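Local coordinates for protein EXOU (PDB 4AKX) that is a phospholipase toxin of the Pseudomonas aeruginosa type III secretion system that forms a heterodimer with the chaperone SpcU, at residues V496-A501 and E512-A517; R520-A525 and V558-L563. One frame throughout, in Å; residues are numbered along the deposited sequence.

In the fold
Contact 1 and contact 2 follow each other along the chain and share one helix, 512-524. Contact 1 (496-501 with 512-517) sets its first half against the end of helix 474-502; contact 2 (520-525 with 558-563) joins its last turn to the start of helix 561-591. Their centres lie about 14 Å apart, with the segments adjoining in sequence but not otherwise touching. Both lie in the middle helical domain, their centres about 33 and 31 Å from the chain's centre. Helix 512-524 thus meets the preceding helix through apolar packing and the start of helix 561-591 through an aspartate bonded to its N-cap serine and a backbone amide, with apolar contacts beside it, tying three helices in series.

Contact 1. Residues V496-A501 and E512-A517; sequences VAIVSA and EAMRSA
Apolar packing carries this contact, and most of it runs through one side chain, the selenomethionine Met514. Its CG stands beside the backbone N, anti to the carbonyl carbon (chi1 -52°), and meets Ala497 CB at 3.4 Å. Farther out, Met514 SE lies 4.0 Å from Ile498 CG1, the two side chains crossing at about a right angle. A bend at chi3 then brings Met514 CE to within 4.1 Å of Ala501 CB, so the chain touches three residues of 496-501 in turn. Ala497 CB also faces Ala513 CB, methyl to methyl, at 4.0 Å.

The two segments form an antiparallel helical hairpin of the middle helical domain, helix 474-502 turning back into helix 512-524 after a connection that is only partly modelled. The axes of the two six-residue segments run at 168° and approach to 8.7 Å, a spacing suited to the small alanines at the interface. Ile498 also packs on His546 and Leu549 of helix 544-552, which adds a third helix.

The side-chain hydroxyls bond back into their own helices. Ser500 OG returns to Ala497 O on a lone pair in the carbonyl plane, while Ser516 OG reaches Glu512 O from above its plane. Just before the second helix, Asp511 OD1 accepts from Met514 N.

Contact 2. Residues R520-A525 and V558-L563; sequences RLDALA and VQSPVL
A single carboxylate oxygen, Asp522 OD1, receives both hydrogen bonds that join the segments. Ser560 OG donates to Asp522 OD1 over 2.6 Å, and OD1 accepts on its syn lone pair, the side of OD2. The backbone amide Val562 N donates to the same OD1 over 2.8 Å; it meets the oxygen nearly along the C-O axis, with an N-H...O angle of 148°. The two donors fix the carboxylate's position. Asp522 CG lies beside the backbone N, anti to the carbonyl carbon, so chi1 carries the carboxylate to the other segment, and chi2 turns its plane. The Pro561 ring crosses the Asp522 side chain at about a right angle, with CG and CD turned to OD1 and to the carboxyl carbon.

Ser560 occupies the N-cap of helix 561-591. Its OG, anti to its own backbone N (chi1 163°), accepts from Leu563 N at 3.2 Å in an almost straight bond of 168°. The hydroxyl therefore caps its own helix while donating its hydrogen to Asp522 OD1. The N-terminal end of helix 561-591 and the two donors would probably favour the ionised carboxylate.

Beyond the polar pair, Val562 CG2 lies anti to the carbonyl carbon and packs between Leu521 CB and Ala525 CB, each 4.2 Å away. Leu531 of helix 528-537 touches both Val562 and Ala525. Leu521 leans on Ala490 and Phe491 of helix 474-502, and Leu518, one turn earlier on helix 512-524, touches Ser560 and Leu563.

Contact 1. Residues V496-A501 and E512-A517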
# COMPACT_ATOMS: atom_id res chain seq x y z
N VAL B 496 11.72 -37.70 -44.16
CA VAL B 496 12.36 -38.20 -45.38
C VAL B 496 12.89 -37.06 -46.21
O VAL B 496 13.91 -37.18 -46.85
CB VAL B 496 11.34 -38.94 -46.25
CG1 VAL B 496 11.94 -39.33 -47.58
CG2 VAL B 496 10.82 -40.14 -45.51
N ALA B 497 12.14 -35.96 -46.24
CA ALA B 497 12.55 -34.77 -46.94
C ALA B 497 13.82 -34.13 -46.33
O ALA B 497 14.90 -34.07 -46.99
CB ALA B 497 11.41 -33.78 -46.97
N ILE B 498 13.72 -33.71 -45.08
CA ILE B 498 14.86 -33.20 -44.36
C ILE B 498 16.10 -34.05 -44.60
O ILE B 498 17.14 -33.50 -44.93
CB ILE B 498 14.61 -33.04 -42.84
CG1 ILE B 498 13.61 -31.93 -42.55
CG2 ILE B 498 15.89 -32.63 -42.13
CD1 ILE B 498 12.97 -32.11 -41.22
N VAL B 499 15.99 -35.38 -44.46
CA VAL B 499 17.18 -36.25 -44.56
C VAL B 499 17.77 -36.29 -45.97
O VAL B 499 18.97 -36.07 -46.15
CB VAL B 499 16.95 -37.69 -44.01
CG1 VAL B 499 18.10 -38.61 -44.39
CG2 VAL B 499 16.79 -37.68 -42.49
N SER B 500 16.92 -36.53 -46.97
CA SER B 500 17.37 -36.62 -48.37
C SER B 500 17.92 -35.30 -48.90
O SER B 500 18.60 -35.27 -49.91
CB SER B 500 16.23 -37.07 -49.26
OG SER B 500 15.44 -35.95 -49.61
N ALA B 501 17.58 -34.21 -48.21
CA ALA B 501 18.11 -32.88 -48.53
C ALA B 501 19.58 -32.69 -48.07
O ALA B 501 20.39 -32.05 -48.77
CB ALA B 501 17.21 -31.81 -47.92
N GLU B 512 10.92 -28.59 -52.56
CA GLU B 512 9.51 -28.87 -52.72
C GLU B 512 8.95 -29.96 -51.77
O GLU B 512 7.84 -29.82 -51.25
CB GLU B 512 9.22 -29.23 -54.17
CG GLU B 512 7.74 -29.19 -54.50
CD GLU B 512 7.35 -30.40 -55.38
OE1 GLU B 512 8.23 -30.90 -56.14
OE2 GLU B 512 6.16 -30.85 -55.30
N ALA B 513 9.70 -31.05 -51.59
CA ALA B 513 9.24 -32.18 -50.78
C ALA B 513 8.89 -31.77 -49.35
O ALA B 513 7.86 -32.20 -48.82
CB ALA B 513 10.27 -33.29 -50.77
N MSE B 514 9.70 -30.90 -48.74
CA MSE B 514 9.34 -30.38 -47.43
C MSE B 514 8.09 -29.52 -47.55
O MSE B 514 7.16 -29.61 -46.72
CB MSE B 514 10.46 -29.58 -46.81
CG MSE B 514 11.74 -30.40 -46.84
SE MSE B 514 13.15 -29.53 -45.77
CE MSE B 514 14.32 -28.95 -47.24
N ARG B 515 8.04 -28.69 -48.58
CA ARG B 515 6.88 -27.85 -48.76
C ARG B 515 5.62 -28.68 -48.79
O ARG B 515 4.61 -28.33 -48.18
CB ARG B 515 7.01 -26.98 -50.00
CG ARG B 515 7.61 -25.62 -49.69
CD ARG B 515 8.01 -24.91 -50.97
NE ARG B 515 9.27 -24.20 -50.85
CZ ARG B 515 10.07 -23.93 -51.89
NH1 ARG B 515 9.73 -24.35 -53.11
NH2 ARG B 515 11.21 -23.27 -51.70
N SER B 516 5.70 -29.83 -49.46
CA SER B 516 4.55 -30.67 -49.68
C SER B 516 4.07 -31.25 -48.39
O SER B 516 2.85 -31.37 -48.15
CB SER B 516 4.91 -31.78 -50.61
OG SER B 516 5.42 -31.21 -51.79
N ALA B 517 5.02 -31.63 -47.54
CA ALA B 517 4.66 -32.23 -46.27
C ALA B 517 4.19 -31.14 -45.34
O ALA B 517 3.27 -31.35 -44.59
CB ALA B 517 5.84 -32.96 -45.66

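Contact 2. Residues R520-A525 and V558-L563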
# COMPACT_ATOMS: atom_id res chain seq x y z
N ARG B 520 0.78 -30.69 -45.99
CA ARG B 520 -0.10 -31.73 -45.56
C ARG B 520 -0.43 -31.53 -44.12
O ARG B 520 -1.55 -31.81 -43.68
CB ARG B 520 0.53 -33.10 -45.79
CG ARG B 520 0.17 -33.68 -47.13
CD ARG B 520 0.68 -35.10 -47.28
NE ARG B 520 0.80 -35.44 -48.70
CZ ARG B 520 -0.24 -35.64 -49.50
NH1 ARG B 520 -1.48 -35.53 -49.04
NH2 ARG B 520 -0.03 -35.94 -50.78
N LEU B 521 0.55 -31.01 -43.39
CA LEU B 521 0.38 -30.68 -41.99
C LEU B 521 -0.50 -29.46 -41.87
O LEU B 521 -1.42 -29.46 -41.06
CB LEU B 521 1.71 -30.37 -41.33
CG LEU B 521 2.65 -31.55 -41.14
CD1 LEU B 521 3.93 -31.07 -40.48
CD2 LEU B 521 1.92 -32.56 -40.28
N ASP B 522 -0.24 -28.43 -42.69
CA ASP B 522 -1.08 -27.24 -42.64
C ASP B 522 -2.54 -27.60 -42.82
O ASP B 522 -3.39 -26.99 -42.23
CB ASP B 522 -0.66 -26.22 -43.67
CG ASP B 522 0.76 -25.65 -43.42
OD1 ASP B 522 1.11 -25.32 -42.25
OD2 ASP B 522 1.53 -25.52 -44.40
N ALA B 523 -2.83 -28.63 -43.59
CA ALA B 523 -4.21 -28.98 -43.87
C ALA B 523 -4.89 -29.59 -42.66
O ALA B 523 -6.07 -29.41 -42.46
CB ALA B 523 -4.32 -29.90 -45.07
N LEU B 524 -4.14 -30.31 -41.85
CA LEU B 524 -4.68 -30.90 -40.63
C LEU B 524 -5.01 -29.87 -39.51
O LEU B 524 -5.78 -30.15 -38.61
CB LEU B 524 -3.75 -32.01 -40.11
CG LEU B 524 -3.66 -33.15 -41.12
CD1 LEU B 524 -2.30 -33.80 -41.27
CD2 LEU B 524 -4.70 -34.21 -40.84
N ALA B 525 -4.43 -28.68 -39.58
CA ALA B 525 -4.59 -27.70 -38.49
C ALA B 525 -5.83 -26.83 -38.67
O ALA B 525 -5.73 -25.60 -38.78
CB ALA B 525 -3.35 -26.81 -38.38
N VAL B 558 7.75 -17.73 -42.80
CA VAL B 558 7.47 -18.90 -43.64
C VAL B 558 6.03 -19.05 -44.06
O VAL B 558 5.14 -18.92 -43.25
CB VAL B 558 7.86 -20.18 -42.94
CG1 VAL B 558 9.26 -20.06 -42.41
CG2 VAL B 558 6.87 -20.48 -41.82
N GLN B 559 5.83 -19.39 -45.34
CA GLN B 559 4.53 -19.71 -45.96
C GLN B 559 3.64 -20.59 -45.07
O GLN B 559 2.48 -20.28 -44.85
CB GLN B 559 4.77 -20.45 -47.28
CG GLN B 559 4.99 -19.63 -48.54
CD GLN B 559 4.80 -20.51 -49.78
OE1 GLN B 559 5.74 -21.18 -50.22
NE2 GLN B 559 3.57 -20.58 -50.31
N SER B 560 4.18 -21.68 -44.56
CA SER B 560 3.40 -22.62 -43.77
C SER B 560 3.04 -22.13 -42.36
O SER B 560 3.91 -21.94 -41.54
CB SER B 560 4.15 -23.93 -43.63
OG SER B 560 3.59 -24.66 -42.58
N PRO B 561 1.73 -22.01 -42.05
CA PRO B 561 1.24 -21.80 -40.68
C PRO B 561 1.80 -22.73 -39.61
O PRO B 561 1.93 -22.30 -38.46
CB PRO B 561 -0.28 -22.04 -40.81
CG PRO B 561 -0.51 -22.53 -42.18
CD PRO B 561 0.62 -22.03 -43.01
N VAL B 562 2.05 -24.01 -39.94
CA VAL B 562 2.38 -24.97 -38.88
C VAL B 562 3.80 -24.71 -38.48
O VAL B 562 4.14 -24.56 -37.30
CB VAL B 562 2.23 -26.42 -39.33
CG1 VAL B 562 3.10 -27.32 -38.47
CG2 VAL B 562 0.79 -26.84 -39.22
N LEU B 563 4.62 -24.56 -39.50
CA LEU B 563 5.96 -24.16 -39.32
C LEU B 563 6.04 -22.81 -38.61
O LEU B 563 6.89 -22.62 -37.76
CB LEU B 563 6.65 -24.11 -40.65
CG LEU B 563 8.18 -24.08 -40.54
CD1 LEU B 563 8.76 -25.21 -39.65
CD2 LEU B 563 8.78 -24.07 -41.96